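Local coordinates for putative MCP-type signal transduction protein (Campylobacter jejuni subsp. jejuni serotype O:2, PDB 4WY9) that serves as a chemoreceptor, Tlp1, whose periplasmic tandem-PAS domain senses chemical cues, probably by an indirect mode of ligand recognition, to steer chemotaxis, at residues Gln241-Lys245 with Val254-Ile258; Ile8-Thr12 with Ser289-Pro293. One frame throughout, in Å; residues are numbered along the deposited sequence.

How the contacts relate
Both contacts belong to the PAS-like module built on the five-stranded antiparallel sheet, and they lie on the same side of the chain's centre, about 17 Å apart between centres and about 6 Å between nearest atoms, without touching. Along the chain, 8-12 comes first, then both segments of contact 1, then 289-293, so contact 2 brings the two ends of the modelled chain together while contact 1 is a local pairing of helix 241-249 with edge strand 253-258. Y266 of strand 264-274 bridges them, touching N256 of contact 1 and T12 and F291 of contact 2. Contact 2 ties the start of the long helix 8-51 to the helix following strand 277-286 of the same sheet.

Contact 1 of 2, residues Gln241-Lys245 with Val254-Ile258; sequences QETYK and VFNYI. With ACT (acetate ion), chain B.
Water, rather than direct hydrogen bonds, carries the polar link between helix 241-245 and strand 254-258. Water 1 donates to E242 OE1 (2.8 Å) and accepts from N256 N (2.9 Å); water 3 accepts from T243 N (3.1 Å) and lies 2.7 Å from N256 O. The helix is regular alpha (K245 N to Q241 O 3.0 Å), the strand extended. Their axes approach to 7.9 Å at 132°, with T243 CA and F255 CA 6.3 Å apart. F255 (chi1 m) points toward the helix and receives T243 CA and E242 O over one ring face; E242, extended in t,t, brings OE2 to 3.5 Å from F255 CD1. T243 (m) sets OG1 3.4 Å from both F255 CB and Y257 CD1. Y244 (m) and Y257 (t) converge, CE1 to CE1 4.0 Å, with Y244 CE1 at the edge of the Y257 ring. Y244 OH is hydrogen-bonded to N235 O, and Y257 OH donates to acetate OXT (2.6 Å), an ion probably from crystallisation that S260 and H221 also hold. Backbone hydrogen bonds of F255 with A267 and Y257 with S265 join the strand to 264-274: a helix packed on the edge strand of a PAS-like antiparallel sheet.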
loop_
_atom_site.group_PDB
_atom_site.type_symbol
_atom_site.label_atom_id
_atom_site.label_comp_id
_atom_site.label_asym_id
_atom_site.label_seq_id
_atom_site.Cartn_x
_atom_site.Cartn_y
_atom_site.Cartn_z
ATOM N N GLN A 241 -15.037 -18.546 9.230
ATOM C CA GLN A 241 -13.801 -18.701 9.957
ATOM C C GLN A 241 -12.739 -19.526 9.243
ATOM O O GLN A 241 -11.542 -19.273 9.403
ATOM C CB GLN A 241 -14.090 -19.307 11.333
ATOM C CG GLN A 241 -14.969 -18.437 12.204
ATOM C CD GLN A 241 -14.401 -17.068 12.461
ATOM O OE1 GLN A 241 -13.195 -16.914 12.649
ATOM N NE2 GLN A 241 -15.251 -16.076 12.459
ATOM N N GLU A 242 -13.145 -20.520 8.460
ATOM C CA GLU A 242 -12.173 -21.321 7.729
ATOM C C GLU A 242 -11.383 -20.437 6.757
ATOM O O GLU A 242 -10.158 -20.596 6.593
ATOM C CB GLU A 242 -12.845 -22.446 6.959
ATOM C CG GLU A 242 -11.853 -23.395 6.346
ATOM C CD GLU A 242 -12.506 -24.560 5.621
ATOM O OE1 GLU A 242 -13.758 -24.533 5.477
ATOM O OE2 GLU A 242 -11.762 -25.463 5.176
ATOM N N THR A 243 -12.083 -19.544 6.095
ATOM C CA THR A 243 -11.456 -18.614 5.150
ATOM C C THR A 243 -10.494 -17.701 5.891
ATOM O O THR A 243 -9.378 -17.430 5.405
ATOM C CB THR A 243 -12.520 -17.830 4.383
ATOM O OG1 THR A 243 -13.328 -18.756 3.638
ATOM C CG2 THR A 243 -11.922 -16.823 3.469
ATOM N N TYR A 244 -10.910 -17.195 7.056
ATOM C CA TYR A 244 -10.044 -16.305 7.820
ATOM C C TYR A 244 -8.760 -16.987 8.266
ATOM O O TYR A 244 -7.701 -16.351 8.358
ATOM C CB TYR A 244 -10.773 -15.753 9.052
ATOM C CG TYR A 244 -11.996 -14.963 8.759
ATOM C CD1 TYR A 244 -12.209 -14.406 7.502
ATOM C CD2 TYR A 244 -12.974 -14.766 9.727
ATOM C CE1 TYR A 244 -13.321 -13.675 7.229
ATOM C CE2 TYR A 244 -14.088 -14.042 9.467
ATOM C CZ TYR A 244 -14.278 -13.509 8.211
ATOM O OH TYR A 244 -15.402 -12.797 7.928
ATOM N N LYS A 245 -8.851 -18.273 8.587
ATOM C CA LYS A 245 -7.665 -19.015 8.980
ATOM C C LYS A 245 -6.649 -19.062 7.828
ATOM O O LYS A 245 -5.454 -18.881 8.048
ATOM C CB LYS A 245 -8.018 -20.444 9.426
ATOM C CG LYS A 245 -8.219 -20.597 10.900
ATOM C CD LYS A 245 -7.639 -21.891 11.423
ATOM C CE LYS A 245 -8.337 -23.096 10.822
ATOM N NZ LYS A 245 -7.979 -24.350 11.559
ATOM N N VAL A 254 -9.780 -22.622 -1.693
ATOM C CA VAL A 254 -11.157 -22.287 -1.987
ATOM C C VAL A 254 -12.074 -22.943 -0.980
ATOM O O VAL A 254 -11.998 -24.152 -0.749
ATOM C CB VAL A 254 -11.578 -22.701 -3.433
ATOM C CG1 VAL A 254 -12.937 -22.010 -3.740
ATOM C CG2 VAL A 254 -10.552 -22.260 -4.443
ATOM N N PHE A 255 -12.961 -22.150 -0.413
ATOM C CA PHE A 255 -13.721 -22.509 0.750
ATOM C C PHE A 255 -15.200 -22.223 0.599
ATOM O O PHE A 255 -15.593 -21.329 -0.145
ATOM C CB PHE A 255 -13.187 -21.726 1.981
ATOM C CG PHE A 255 -11.729 -21.863 2.180
ATOM C CD1 PHE A 255 -11.196 -22.970 2.768
ATOM C CD2 PHE A 255 -10.869 -20.885 1.708
ATOM C CE1 PHE A 255 -9.838 -23.128 2.926
ATOM C CE2 PHE A 255 -9.498 -21.017 1.860
ATOM C CZ PHE A 255 -8.984 -22.135 2.477
ATOM N N ASN A 256 -16.014 -22.946 1.340
ATOM C CA ASN A 256 -17.363 -22.503 1.628
ATOM C C ASN A 256 -17.265 -21.307 2.554
ATOM O O ASN A 256 -16.483 -21.320 3.512
ATOM C CB ASN A 256 -18.185 -23.628 2.254
ATOM C CG ASN A 256 -18.641 -24.686 1.230
ATOM O OD1 ASN A 256 -18.059 -24.862 0.153
ATOM N ND2 ASN A 256 -19.625 -25.424 1.592
ATOM N N TYR A 257 -18.052 -20.279 2.306
ATOM C CA TYR A 257 -17.910 -19.012 3.009
ATOM C C TYR A 257 -19.232 -18.285 3.082
ATOM O O TYR A 257 -19.891 -18.116 2.090
ATOM C CB TYR A 257 -16.888 -18.140 2.249
ATOM C CG TYR A 257 -16.668 -16.742 2.797
ATOM C CD1 TYR A 257 -15.911 -16.538 3.937
ATOM C CD2 TYR A 257 -17.194 -15.627 2.143
ATOM C CE1 TYR A 257 -15.695 -15.280 4.427
ATOM C CE2 TYR A 257 -16.972 -14.347 2.636
ATOM C CZ TYR A 257 -16.239 -14.187 3.784
ATOM O OH TYR A 257 -16.034 -12.936 4.300
ATOM N N ILE A 258 -19.589 -17.812 4.271
ATOM C CA ILE A 258 -20.772 -16.996 4.443
ATOM C C ILE A 258 -20.334 -15.544 4.565
ATOM O O ILE A 258 -19.664 -15.184 5.532
ATOM C CB ILE A 258 -21.610 -17.410 5.657
ATOM C CG1 ILE A 258 -22.071 -18.861 5.490
ATOM C CG2 ILE A 258 -22.775 -16.460 5.826
ATOM C CD1 ILE A 258 -22.882 -19.356 6.645
HETATM C C ACT B . -17.263 -10.147 2.771
HETATM O O ACT B . -17.929 -9.071 2.744
HETATM O OXT ACT B . -17.701 -11.093 3.485
HETATM C CH3 ACT B . -15.981 -10.272 2.025
HETATM O O HOH W 1 -14.825 -25.029 2.961
HETATM O O HOH W 2 -16.319 -23.172 5.741
HETATM O O HOH W 3 -15.080 -19.991 5.454
#

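Contact 2 of 2, residues Ile8-Thr12 with Ser289-Pro293; sequences ITKNT and SVFKP
Two chain ends meet here through side chains alone: the start of helix 8-51 against the last turn of helix 287-291. Segment 8-12 is regular alpha helix, with T12 N hydrogen-bonded to I8 O at 2.8 Å. S289 to F291 are helical, F291 at phi/psi -95/-18; K292 (-141/66) is the first residue to leave helical angles, and P293 (-66/145) continues extended. The nearest CA atoms are those of I8 and F291, 7.3 Å apart, and the contact buries 235 Å². I8 adopts m,t and points toward the partner, placing CG2 over one face of the F291 ring, 3.9 Å from the centroid and 23° off the normal, a CH-pi contact; the nearest ring atom to CG2 is F291 CE1, at 3.6 Å. F291 leaves its backbone sideways, but chi1 -75° and chi2 -76° swing the ring to the long helix, so that CZ lies 3.3 Å from T9 OG1, which sits at the ring edge. Packing of a long N-terminal helix along the sensing modules is characteristic of the Cache family of periplasmic receptors, here pinned near the chain's C-terminal end. T9 (m) holds OG1 in a hydrogen bond with Y266 OH. T12, also m, turns OG1 back onto its own helix, donating to I8 O at 2.6 Å, and still brings that oxygen close to V290. V290 (chi1 156°, t) points toward helix 8-12, with CG1 3.3 Å from T12 OG1. Y204 and A285 border both T12 and V290.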
loop_
_atom_site.group_PDB
_atom_site.type_symbol
_atom_site.label_atom_id
_atom_site.label_comp_id
_atom_site.label_asym_id
_atom_site.label_seq_id
_atom_site.Cartn_x
_atom_site.Cartn_y
_atom_site.Cartn_z
ATOM N N ILE A 8 -20.568 -27.741 -11.977
ATOM C CA ILE A 8 -20.595 -26.310 -11.665
ATOM C C ILE A 8 -19.800 -25.996 -10.400
ATOM O O ILE A 8 -19.068 -25.006 -10.365
ATOM C CB ILE A 8 -22.048 -25.790 -11.534
ATOM C CG1 ILE A 8 -22.670 -25.579 -12.912
ATOM C CG2 ILE A 8 -22.100 -24.476 -10.800
ATOM C CD1 ILE A 8 -24.162 -25.208 -12.898
ATOM N N THR A 9 -19.945 -26.786 -9.343
ATOM C CA THR A 9 -19.204 -26.531 -8.111
ATOM C C THR A 9 -17.697 -26.574 -8.350
ATOM O O THR A 9 -16.953 -25.628 -8.021
ATOM C CB THR A 9 -19.586 -27.489 -6.992
ATOM O OG1 THR A 9 -20.945 -27.274 -6.607
ATOM C CG2 THR A 9 -18.674 -27.329 -5.780
ATOM N N LYS A 10 -17.225 -27.655 -8.933
ATOM C CA LYS A 10 -15.793 -27.830 -9.191
ATOM C C LYS A 10 -15.282 -26.736 -10.114
ATOM O O LYS A 10 -14.218 -26.146 -9.899
ATOM C CB LYS A 10 -15.515 -29.195 -9.815
ATOM C CG LYS A 10 -14.092 -29.371 -10.295
ATOM C CD LYS A 10 -13.941 -30.598 -11.181
ATOM C CE LYS A 10 -12.502 -30.772 -11.595
ATOM N NZ LYS A 10 -12.343 -31.979 -12.487
ATOM N N ASN A 11 -16.033 -26.465 -11.176
ATOM C CA ASN A 11 -15.593 -25.460 -12.122
ATOM C C ASN A 11 -15.561 -24.065 -11.486
ATOM O O ASN A 11 -14.627 -23.284 -11.730
ATOM C CB ASN A 11 -16.474 -25.487 -13.359
ATOM C CG ASN A 11 -15.856 -24.773 -14.526
ATOM O OD1 ASN A 11 -14.609 -24.895 -14.772
ATOM N ND2 ASN A 11 -16.658 -24.016 -15.242
ATOM N N THR A 12 -16.535 -23.777 -10.633
ATOM C CA THR A 12 -16.608 -22.487 -9.974
ATOM C C THR A 12 -15.409 -22.318 -9.054
ATOM O O THR A 12 -14.786 -21.251 -8.991
ATOM C CB THR A 12 -17.903 -22.278 -9.183
ATOM O OG1 THR A 12 -19.031 -22.390 -10.051
ATOM C CG2 THR A 12 -17.948 -20.924 -8.509
ATOM N N SER A 289 -26.047 -17.670 -7.059
ATOM C CA SER A 289 -25.720 -17.033 -8.322
ATOM C C SER A 289 -25.066 -18.017 -9.291
ATOM O O SER A 289 -25.220 -17.941 -10.493
ATOM C CB SER A 289 -24.791 -15.851 -8.076
ATOM O OG SER A 289 -25.402 -14.918 -7.231
ATOM N N VAL A 290 -24.304 -18.937 -8.737
ATOM C CA VAL A 290 -23.523 -19.921 -9.485
ATOM C C VAL A 290 -24.461 -20.926 -10.132
ATOM O O VAL A 290 -24.240 -21.360 -11.278
ATOM C CB VAL A 290 -22.521 -20.609 -8.491
ATOM C CG1 VAL A 290 -22.073 -21.915 -8.900
ATOM C CG2 VAL A 290 -21.388 -19.623 -8.213
ATOM N N PHE A 291 -25.532 -21.311 -9.444
ATOM C CA PHE A 291 -26.447 -22.306 -9.906
ATOM C C PHE A 291 -27.662 -21.773 -10.624
ATOM O O PHE A 291 -28.342 -22.516 -11.332
ATOM C CB PHE A 291 -26.860 -23.215 -8.750
ATOM C CG PHE A 291 -25.798 -24.193 -8.350
ATOM C CD1 PHE A 291 -25.555 -25.307 -9.139
ATOM C CD2 PHE A 291 -24.997 -23.972 -7.247
ATOM C CE1 PHE A 291 -24.559 -26.193 -8.809
ATOM C CE2 PHE A 291 -23.989 -24.864 -6.931
ATOM C CZ PHE A 291 -23.787 -25.969 -7.700
ATOM N N LYS A 292 -27.965 -20.496 -10.451
ATOM C CA LYS A 292 -29.065 -19.856 -11.168
ATOM C C LYS A 292 -28.629 -18.482 -11.547
ATOM O O LYS A 292 -29.159 -17.511 -11.034
ATOM C CB LYS A 292 -30.348 -19.786 -10.329
ATOM C CG LYS A 292 -31.113 -21.122 -10.226
ATOM C CD LYS A 292 -32.346 -20.946 -9.365
ATOM C CE LYS A 292 -32.772 -22.241 -8.705
ATOM N NZ LYS A 292 -32.710 -23.366 -9.675
ATOM N N PRO A 293 -27.640 -18.407 -12.433
ATOM C CA PRO A 293 -27.126 -17.116 -12.878
ATOM C C PRO A 293 -28.185 -16.346 -13.678
ATOM O O PRO A 293 -28.990 -16.957 -14.387
ATOM C CB PRO A 293 -25.897 -17.503 -13.725
ATOM C CG PRO A 293 -26.215 -18.859 -14.250
ATOM C CD PRO A 293 -27.059 -19.540 -13.179
#